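Local coordinates for protein Exo-alpha-sialidase (Clostridium perfringens, PDB 2V72) that binds galactose through a family 32 carbohydrate-binding module of a large sialidase toxin, probably helping to hold the enzyme on glycans that carry this sugar, at residues S14-S19 against L55-G60; T39-K44 against A134-L139; G76-I81 against Q128-F133. All blocks are in the same frame, centred on the assembly; numbering follows the deposited sequence.

Contact 1. Residues S14-S19 against L55-G60; sequences SEMTAS and LSVNLG
Strands 17-19 and 55-59 run antiparallel, their axes 4.8 Å apart at closest approach and their directions 160° apart; the paired residues are Thr17 to Ser19 with Ser56 to Asn58. Two hydrogen-bonded pairs flank one non-hydrogen-bonded pair. Thr17 and Asn58 exchange both backbone bonds, Thr17 N to Asn58 O at 3.2 Å and Asn58 N to Thr17 O at 2.9 Å. Ser19 and Ser56 do the same, with Ser56 N to Ser19 O the shortest bond of the four at 2.7 Å. Ala18 and Val57 face each other between them. Strand 17-20 is an outermost strand of its sheet, and 53-59 joins it to strand 121-129.

Thr17 and Asn58 lie side by side and point the same way, on the face that also carries Ser19 and Ser56. Thr17 OG1 touches Asn58 CB at 3.5 Å. A chi1 of 46° sets this OG1 between the backbone N and the carbonyl carbon. Asn58 turns its amide back on its own chain: OD1 accepts from Gly60 N at 3.0 Å, an Asx turn, with the donor well above the carbonyl plane. Asn58 ND2 is hydrogen-bonded to Glu121 OE2 of strand 121-129, its neighbour in the sheet. On the other face, Met16 SD meets Val57 CG1 at 3.9 Å, the two side chains crossing obliquely. Leu55 bends its CD1 toward the end of the edge strand and meets Ser19 O at 3.4 Å. Gly60, at positive phi, brings its CA close against Glu15 O.

Backbone bonds thus hold the strand pair, and its two faces differ in chemistry. Met16 and Leu55 carry the apolar face onto strand 135-142 of the second sheet of the beta-sandwich. The polar face of Thr17, Ser19, Ser56 and Asn58 is the more exposed one.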
loop_
_atom_site.group_PDB
_atom_site.type_symbol
_atom_site.label_atom_id
_atom_site.label_comp_id
_atom_site.label_asym_id
_atom_site.label_seq_id
_atom_site.Cartn_x
_atom_site.Cartn_y
_atom_site.Cartn_z
ATOM N N SER A 14 -12.807 -4.504 -5.117
ATOM C CA SER A 14 -13.432 -4.227 -6.413
ATOM C C SER A 14 -13.956 -2.791 -6.480
ATOM O O SER A 14 -14.142 -2.248 -7.567
ATOM C CB SER A 14 -14.561 -5.218 -6.702
ATOM O OG SER A 14 -15.715 -4.907 -5.946
ATOM N N GLU A 15 -14.188 -2.187 -5.315
ATOM C CA GLU A 15 -14.590 -0.784 -5.218
ATOM C C GLU A 15 -13.381 0.149 -5.199
ATOM O O GLU A 15 -13.511 1.380 -5.183
ATOM C CB GLU A 15 -15.454 -0.566 -3.979
ATOM C CG GLU A 15 -16.928 -0.812 -4.231
ATOM C CD GLU A 15 -17.703 -1.071 -2.964
ATOM O OE1 GLU A 15 -17.412 -0.410 -1.947
ATOM O OE2 GLU A 15 -18.603 -1.945 -2.985
ATOM N N MET A 16 -12.200 -0.448 -5.204
ATOM C CA MET A 16 -10.964 0.312 -5.214
ATOM C C MET A 16 -10.406 0.387 -6.622
ATOM O O MET A 16 -10.755 -0.419 -7.484
ATOM C CB MET A 16 -9.929 -0.319 -4.275
ATOM C CG MET A 16 -10.433 -0.573 -2.857
ATOM S SD MET A 16 -9.168 -1.404 -1.898
ATOM C CE MET A 16 -9.995 -1.551 -0.310
ATOM N N THR A 17 -9.565 1.396 -6.837
ATOM C CA THR A 17 -8.761 1.544 -8.040
ATOM C C THR A 17 -7.390 1.940 -7.545
ATOM O O THR A 17 -7.272 2.652 -6.542
ATOM C CB THR A 17 -9.287 2.648 -8.979
ATOM O OG1 THR A 17 -9.588 3.817 -8.214
ATOM C CG2 THR A 17 -10.547 2.200 -9.697
ATOM N N ALA A 18 -6.354 1.478 -8.241
ATOM C CA ALA A 18 -4.991 1.683 -7.787
ATOM C C ALA A 18 -4.132 2.417 -8.808
ATOM O O ALA A 18 -4.385 2.363 -10.018
ATOM C CB ALA A 18 -4.353 0.350 -7.402
ATOM N N SER A 19 -3.101 3.079 -8.295
ATOM C CA SER A 19 -2.201 3.892 -9.087
ATOM C C SER A 19 -0.841 3.877 -8.409
ATOM O O SER A 19 -0.771 3.830 -7.189
ATOM C CB SER A 19 -2.737 5.328 -9.144
ATOM O OG SER A 19 -2.043 6.090 -10.109
ATOM N N LEU A 55 2.273 4.054 -3.785
ATOM C CA LEU A 55 1.089 3.423 -4.348
ATOM C C LEU A 55 -0.119 4.128 -3.756
ATOM O O LEU A 55 -0.259 4.206 -2.535
ATOM C CB LEU A 55 1.053 1.927 -4.013
ATOM C CG LEU A 55 -0.252 1.134 -4.209
ATOM C CD1 LEU A 55 -0.508 0.806 -5.668
ATOM C CD2 LEU A 55 -0.254 -0.147 -3.372
ATOM N N SER A 56 -0.971 4.676 -4.619
ATOM C CA SER A 56 -2.189 5.323 -4.163
ATOM C C SER A 56 -3.342 4.404 -4.466
ATOM O O SER A 56 -3.425 3.838 -5.560
ATOM C CB SER A 56 -2.405 6.679 -4.846
ATOM O OG SER A 56 -1.327 7.554 -4.592
ATOM N N VAL A 57 -4.216 4.243 -3.481
ATOM C CA VAL A 57 -5.405 3.436 -3.630
ATOM C C VAL A 57 -6.626 4.295 -3.306
ATOM O O VAL A 57 -6.805 4.748 -2.165
ATOM C CB VAL A 57 -5.360 2.182 -2.710
ATOM C CG1 VAL A 57 -6.615 1.342 -2.889
ATOM C CG2 VAL A 57 -4.118 1.349 -2.999
ATOM N N ASN A 58 -7.446 4.530 -4.323
ATOM C CA ASN A 58 -8.711 5.226 -4.146
ATOM C C ASN A 58 -9.745 4.247 -3.636
ATOM O O ASN A 58 -9.823 3.114 -4.112
ATOM C CB ASN A 58 -9.171 5.866 -5.453
ATOM C CG ASN A 58 -10.350 6.785 -5.258
ATOM O OD1 ASN A 58 -11.501 6.345 -5.240
ATOM N ND2 ASN A 58 -10.069 8.081 -5.111
ATOM N N LEU A 59 -10.540 4.695 -2.668
ATOM C CA LEU A 59 -11.401 3.796 -1.904
ATOM C C LEU A 59 -12.821 3.701 -2.451
ATOM O O LEU A 59 -13.599 2.841 -2.014
ATOM C CB LEU A 59 -11.393 4.176 -0.418
ATOM C CG LEU A 59 -10.025 4.258 0.275
ATOM C CD1 LEU A 59 -10.174 4.769 1.694
ATOM C CD2 LEU A 59 -9.275 2.920 0.265
ATOM N N GLY A 60 -13.150 4.565 -3.414
ATOM C CA GLY A 60 -14.468 4.545 -4.061
ATOM C C GLY A 60 -15.433 5.573 -3.504
ATOM O O GLY A 60 -16.159 6.222 -4.254
#

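Contact 2. Residues T39-K44 against A134-L139; sequences TMWHTK and ASIAEL. With CA (calcium ion), chain B; GAL (beta-D-galactopyranose), chain C.
The indole of Trp41 has Ala134 O over one face, offset toward the rim, while its CH2 touches Ala134 CB at 3.8 Å. Trp41 CE3 and CZ3 approach Ile136 CB and CD1. The His42 ring also has Ala134 O over one face, and Met40 SD lies at its edge, in plane. Ser135 CB comes to His42 CD2 at 3.6 Å.

His42 ND1 donates to Thr43 O at 2.7 Å, with that oxygen close to the ring plane. This bond fixes the rotation of the imidazole and leaves NE2 toward the sugar, 2.7 Å from galactose O4. Arg73 NH1 and Trp45 O are also hydrogen-bonded to the galactose.

Trp41 and Ile136 form an antiparallel hydrogen-bonded pair, with Trp41 N to Ile136 O at 2.7 Å. Thr43 N continues the pairing to Ala134 O, and Thr43 OG1 accepts a weak bond from Ala134 N. Beyond Met40 the two segments spread around calcium. Thr39 binds the metal through O and OG1, Ala137 through O at 2.3 Å, and Glu138 through OE2 at 2.4 Å. Ser31, Asp34 and Asn36 complete the site. Ala137 and Glu138 both face Thr71, in a classic beta bulge.

Thr39 O and Ala137 O stand only 2.8 Å apart, and the shared calcium probably offsets their repulsion. The metal thus ties the loop leading into strand 41-42 to the bulge in strand 135-142, consistent with a structural role for the ion.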
loop_
_atom_site.group_PDB
_atom_site.type_symbol
_atom_site.label_atom_id
_atom_site.label_comp_id
_atom_site.label_asym_id
_atom_site.label_seq_id
_atom_site.Cartn_x
_atom_site.Cartn_y
_atom_site.Cartn_z
ATOM N N THR A 39 0.125 -12.235 -7.087
ATOM C CA THR A 39 0.375 -11.054 -7.921
ATOM C C THR A 39 0.698 -9.863 -7.025
ATOM O O THR A 39 0.023 -9.646 -6.008
ATOM C CB THR A 39 -0.855 -10.669 -8.753
ATOM O OG1 THR A 39 -1.933 -10.362 -7.863
ATOM C CG2 THR A 39 -1.276 -11.799 -9.689
ATOM N N MET A 40 1.696 -9.075 -7.422
ATOM C CA MET A 40 2.110 -7.902 -6.651
ATOM C C MET A 40 2.216 -6.619 -7.472
ATOM O O MET A 40 2.373 -6.670 -8.699
ATOM C CB MET A 40 3.461 -8.169 -5.994
ATOM C CG MET A 40 4.616 -8.309 -6.966
ATOM S SD MET A 40 6.107 -8.824 -6.116
ATOM C CE MET A 40 5.904 -10.608 -6.192
ATOM N N TRP A 41 2.136 -5.481 -6.781
ATOM C CA TRP A 41 2.652 -4.228 -7.302
ATOM C C TRP A 41 4.138 -4.205 -6.983
ATOM O O TRP A 41 4.551 -4.598 -5.894
ATOM C CB TRP A 41 1.964 -3.001 -6.670
ATOM C CG TRP A 41 2.745 -1.731 -6.900
ATOM C CD1 TRP A 41 2.965 -1.114 -8.104
ATOM C CD2 TRP A 41 3.446 -0.946 -5.916
ATOM N NE1 TRP A 41 3.750 0.001 -7.930
ATOM C CE2 TRP A 41 4.056 0.134 -6.601
ATOM C CE3 TRP A 41 3.605 -1.040 -4.525
ATOM C CZ2 TRP A 41 4.815 1.110 -5.946
ATOM C CZ3 TRP A 41 4.357 -0.076 -3.875
ATOM C CH2 TRP A 41 4.955 0.993 -4.587
ATOM N N HIS A 42 4.943 -3.753 -7.936
ATOM C CA HIS A 42 6.381 -3.712 -7.756
ATOM C C HIS A 42 6.888 -2.580 -8.639
ATOM O O HIS A 42 6.410 -2.405 -9.771
ATOM C CB HIS A 42 6.973 -5.062 -8.179
ATOM C CG HIS A 42 8.391 -5.296 -7.748
ATOM N ND1 HIS A 42 9.430 -4.469 -8.106
ATOM C CD2 HIS A 42 8.947 -6.311 -7.043
ATOM C CE1 HIS A 42 10.561 -4.945 -7.618
ATOM N NE2 HIS A 42 10.296 -6.064 -6.969
ATOM N N THR A 43 7.831 -1.799 -8.116
ATOM C CA THR A 43 8.455 -0.738 -8.897
ATOM C C THR A 43 9.266 -1.379 -10.025
ATOM O O THR A 43 9.459 -2.598 -10.025
ATOM C CB THR A 43 9.316 0.189 -8.019
ATOM O OG1 THR A 43 10.339 -0.570 -7.365
ATOM C CG2 THR A 43 8.440 0.900 -6.960
ATOM N N LYS A 44 9.722 -0.589 -10.996
ATOM C CA LYS A 44 10.348 -1.204 -12.170
ATOM C C LYS A 44 11.678 -1.875 -11.886
ATOM O O LYS A 44 12.578 -1.299 -11.271
ATOM C CB LYS A 44 10.396 -0.285 -13.405
ATOM C CG LYS A 44 11.004 1.073 -13.227
ATOM C CD LYS A 44 10.895 1.880 -14.549
ATOM C CE LYS A 44 9.454 1.979 -15.055
ATOM N NZ LYS A 44 9.339 2.772 -16.322
ATOM N N ALA A 134 10.161 -1.390 -4.151
ATOM C CA ALA A 134 8.972 -1.450 -3.320
ATOM C C ALA A 134 8.022 -2.447 -3.967
ATOM O O ALA A 134 7.790 -2.381 -5.185
ATOM C CB ALA A 134 8.315 -0.073 -3.221
ATOM N N SER A 135 7.502 -3.371 -3.162
ATOM C CA SER A 135 6.483 -4.320 -3.596
ATOM C C SER A 135 5.400 -4.510 -2.532
ATOM O O SER A 135 5.673 -4.425 -1.328
ATOM C CB SER A 135 7.099 -5.669 -3.995
ATOM O OG SER A 135 7.873 -6.252 -2.958
ATOM N N ILE A 136 4.171 -4.721 -3.000
ATOM C CA ILE A 136 3.019 -5.041 -2.170
ATOM C C ILE A 136 2.180 -6.023 -2.980
ATOM O O ILE A 136 1.746 -5.709 -4.092
ATOM C CB ILE A 136 2.156 -3.782 -1.812
ATOM C CG1 ILE A 136 2.896 -2.852 -0.840
ATOM C CG2 ILE A 136 0.810 -4.195 -1.204
ATOM C CD1 ILE A 136 2.226 -1.491 -0.636
ATOM N N ALA A 137 1.966 -7.215 -2.434
ATOM C CA ALA A 137 1.175 -8.234 -3.121
ATOM C C ALA A 137 -0.321 -8.029 -2.899
ATOM O O ALA A 137 -1.117 -8.258 -3.811
ATOM C CB ALA A 137 1.620 -9.651 -2.707
ATOM N N GLU A 138 -0.694 -7.594 -1.696
ATOM C CA GLU A 138 -2.091 -7.282 -1.369
ATOM C C GLU A 138 -2.224 -6.116 -0.387
ATOM O O GLU A 138 -1.425 -5.972 0.539
ATOM C CB GLU A 138 -2.826 -8.503 -0.806
ATOM C CG GLU A 138 -3.360 -9.475 -1.836
ATOM C CD GLU A 138 -4.335 -8.838 -2.790
ATOM O OE1 GLU A 138 -5.413 -8.381 -2.348
ATOM O OE2 GLU A 138 -4.022 -8.804 -3.995
ATOM N N LEU A 139 -3.241 -5.288 -0.611
ATOM C CA LEU A 139 -3.555 -4.183 0.270
ATOM C C LEU A 139 -5.044 -4.190 0.579
ATOM O O LEU A 139 -5.880 -4.170 -0.330
ATOM C CB LEU A 139 -3.136 -2.843 -0.344
ATOM C CG LEU A 139 -3.239 -1.686 0.652
ATOM C CD1 LEU A 139 -2.028 -0.781 0.578
ATOM C CD2 LEU A 139 -4.543 -0.902 0.499
HETATM CA CA CA B . -2.255 -9.253 -5.571
HETATM C C1 GAL C . 13.459 -10.667 -9.551
HETATM C C2 GAL C . 12.141 -10.730 -8.783
HETATM C C3 GAL C . 11.199 -9.600 -9.214
HETATM C C4 GAL C . 11.903 -8.242 -9.253
HETATM C C5 GAL C . 13.233 -8.323 -9.988
HETATM C C6 GAL C . 13.980 -6.995 -9.890
HETATM O O1 GAL C . 14.350 -11.589 -8.980
HETATM O O2 GAL C . 11.534 -11.994 -8.963
HETATM O O3 GAL C . 10.125 -9.520 -8.306
HETATM O O4 GAL C . 12.137 -7.783 -7.940
HETATM O O5 GAL C . 14.030 -9.372 -9.451
HETATM O O6 GAL C . 15.014 -6.958 -10.850
#

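Contact 3. Residues G76-I81 against Q128-F133; sequences GNNGFI and QGVGGF. With GAL (beta-D-galactopyranose), chain C.
Asn78 and Phe133 stand side by side at the galactose in a loop-built pocket of this F5/8 type C beta-sandwich. Asn78 CB lies 3.3 Å from galactose O4, and Phe133 CZ lies 3.9 Å from galactose C6. Asn78 OD1 sits at the edge of the Phe133 ring, 3.7 Å from CD1, with amide and ring planes 69° apart. The Phe133 ring also meets that of His42.

Behind this pair the backbones are linked. Gly79 N donates to Val130 O at 2.8 Å, and Val130 N donates to Phe80 O at 3.0 Å. Phe133 O accepts a CA-H...O contact from Gly79 CA, at 3.3 Å with an angle of 161° at the hydrogen. Asn77 to Phe80 form a type II beta turn, which accounts for the positive phi of Gly79. Asn78 O is held by Ser135 and Arg73.

Further out, Val130 sets both methyls against the turn. CG1 packs on Phe80 CB, the two side chains lying side by side. The Phe80 ring has Asn77 O over one face. The Asn77 side chain crosses that of Val130 at about a right angle, and Val130 CG2 rests on Asn77 O at 3.4 Å.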
loop_
_atom_site.group_PDB
_atom_site.type_symbol
_atom_site.label_atom_id
_atom_site.label_comp_id
_atom_site.label_asym_id
_atom_site.label_seq_id
_atom_site.Cartn_x
_atom_site.Cartn_y
_atom_site.Cartn_z
ATOM N N GLY A 76 10.339 -14.411 -2.476
ATOM C CA GLY A 76 11.365 -13.404 -2.756
ATOM C C GLY A 76 11.376 -12.320 -1.694
ATOM O O GLY A 76 10.454 -12.235 -0.885
ATOM N N ASN A 77 12.416 -11.487 -1.680
ATOM C CA ASN A 77 12.455 -10.364 -0.728
ATOM C C ASN A 77 12.514 -8.945 -1.328
ATOM O O ASN A 77 12.284 -7.960 -0.624
ATOM C CB ASN A 77 13.522 -10.576 0.364
ATOM C CG ASN A 77 14.949 -10.583 -0.171
ATOM O OD1 ASN A 77 15.904 -10.691 0.610
ATOM N ND2 ASN A 77 15.110 -10.472 -1.489
ATOM N N ASN A 78 12.803 -8.852 -2.624
ATOM C CA ASN A 78 12.922 -7.558 -3.299
ATOM C C ASN A 78 11.696 -6.681 -3.101
ATOM O O ASN A 78 10.572 -7.080 -3.425
ATOM C CB ASN A 78 13.192 -7.739 -4.800
ATOM C CG ASN A 78 14.670 -7.794 -5.129
ATOM O OD1 ASN A 78 15.500 -7.205 -4.436
ATOM N ND2 ASN A 78 15.004 -8.488 -6.204
ATOM N N GLY A 79 11.923 -5.492 -2.557
ATOM C CA GLY A 79 10.848 -4.529 -2.355
ATOM C C GLY A 79 10.102 -4.624 -1.038
ATOM O O GLY A 79 9.108 -3.923 -0.847
ATOM N N PHE A 80 10.553 -5.501 -0.137
ATOM C CA PHE A 80 10.068 -5.475 1.235
ATOM C C PHE A 80 10.274 -4.028 1.671
ATOM O O PHE A 80 11.411 -3.556 1.727
ATOM C CB PHE A 80 10.887 -6.399 2.157
ATOM C CG PHE A 80 10.509 -7.865 2.099
ATOM C CD1 PHE A 80 11.299 -8.808 2.753
ATOM C CD2 PHE A 80 9.389 -8.307 1.410
ATOM C CE1 PHE A 80 10.978 -10.175 2.725
ATOM C CE2 PHE A 80 9.059 -9.669 1.379
ATOM C CZ PHE A 80 9.855 -10.601 2.039
ATOM N N ILE A 81 9.186 -3.313 1.939
ATOM C CA ILE A 81 9.288 -1.925 2.383
ATOM C C ILE A 81 9.722 -1.896 3.846
ATOM O O ILE A 81 9.104 -2.550 4.690
ATOM C CB ILE A 81 7.960 -1.148 2.179
ATOM C CG1 ILE A 81 7.534 -1.221 0.702
ATOM C CG2 ILE A 81 8.113 0.302 2.662
ATOM C CD1 ILE A 81 6.133 -0.732 0.404
ATOM N N GLN A 128 12.293 3.459 2.019
ATOM C CA GLN A 128 13.370 2.488 1.913
ATOM C C GLN A 128 12.747 1.116 1.757
ATOM O O GLN A 128 11.671 0.858 2.294
ATOM C CB GLN A 128 14.265 2.514 3.151
ATOM C CG GLN A 128 15.152 3.750 3.277
ATOM C CD GLN A 128 16.226 3.606 4.346
ATOM O OE1 GLN A 128 16.887 2.558 4.453
ATOM N NE2 GLN A 128 16.418 4.661 5.138
ATOM N N GLY A 129 13.422 0.253 1.004
ATOM C CA GLY A 129 12.958 -1.099 0.721
ATOM C C GLY A 129 14.124 -1.917 0.202
ATOM O O GLY A 129 15.074 -1.356 -0.343
ATOM N N VAL A 130 14.069 -3.237 0.371
ATOM C CA VAL A 130 15.203 -4.084 -0.025
ATOM C C VAL A 130 15.414 -4.155 -1.536
ATOM O O VAL A 130 14.456 -4.247 -2.318
ATOM C CB VAL A 130 15.226 -5.503 0.673
ATOM C CG1 VAL A 130 13.997 -5.741 1.519
ATOM C CG2 VAL A 130 15.453 -6.644 -0.322
ATOM N N GLY A 131 16.689 -4.084 -1.918
ATOM C CA GLY A 131 17.101 -4.030 -3.312
ATOM C C GLY A 131 16.908 -2.649 -3.906
ATOM O O GLY A 131 17.280 -2.415 -5.055
ATOM N N GLY A 132 16.335 -1.737 -3.118
ATOM C CA GLY A 132 15.979 -0.396 -3.580
ATOM C C GLY A 132 14.655 -0.397 -4.326
ATOM O O GLY A 132 14.380 0.502 -5.117
ATOM N N PHE A 133 13.838 -1.417 -4.073
ATOM C CA PHE A 133 12.514 -1.551 -4.686
ATOM C C PHE A 133 11.395 -1.413 -3.655
ATOM O O PHE A 133 11.645 -1.329 -2.454
ATOM C CB PHE A 133 12.370 -2.912 -5.383
ATOM C CG PHE A 133 13.454 -3.206 -6.381
ATOM C CD1 PHE A 133 14.479 -4.091 -6.068
ATOM C CD2 PHE A 133 13.451 -2.593 -7.632
ATOM C CE1 PHE A 133 15.490 -4.365 -6.988
ATOM C CE2 PHE A 133 14.455 -2.854 -8.559
ATOM C CZ PHE A 133 15.476 -3.744 -8.237
HETATM C C1 GAL C . 13.459 -10.667 -9.551
HETATM C C2 GAL C . 12.141 -10.730 -8.783
HETATM C C3 GAL C . 11.199 -9.600 -9.214
HETATM C C4 GAL C . 11.903 -8.242 -9.253
HETATM C C5 GAL C . 13.233 -8.323 -9.988
HETATM C C6 GAL C . 13.980 -6.995 -9.890
HETATM O O1 GAL C . 14.350 -11.589 -8.980
HETATM O O2 GAL C . 11.534 -11.994 -8.963
HETATM O O3 GAL C . 10.125 -9.520 -8.306
HETATM O O4 GAL C . 12.137 -7.783 -7.940
HETATM O O5 GAL C . 14.030 -9.372 -9.451
HETATM O O6 GAL C . 15.014 -6.958 -10.850
#

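Contact 2 is the buried one. Contacts 1 and 3 are partly buried and lie on opposite sides of the chain's centre. Contact 1 belongs to one sheet of the sandwich and contact 2 to the other. They meet in the interior, where Leu55 packs on Trp41 and Ile136. Contacts 2 and 3 share the galactose, and segment 128-133 runs directly into 134-139. Ser135 bonds to the 76-81 loop, joining the two. Contact 1 is regular strand pairing without a ligand. Contact 2 adds calcium and a sugar-binding histidine to the short strand 41-42 and the bulged strand 135-142, while contact 3 relies on glycine-rich loops and turns.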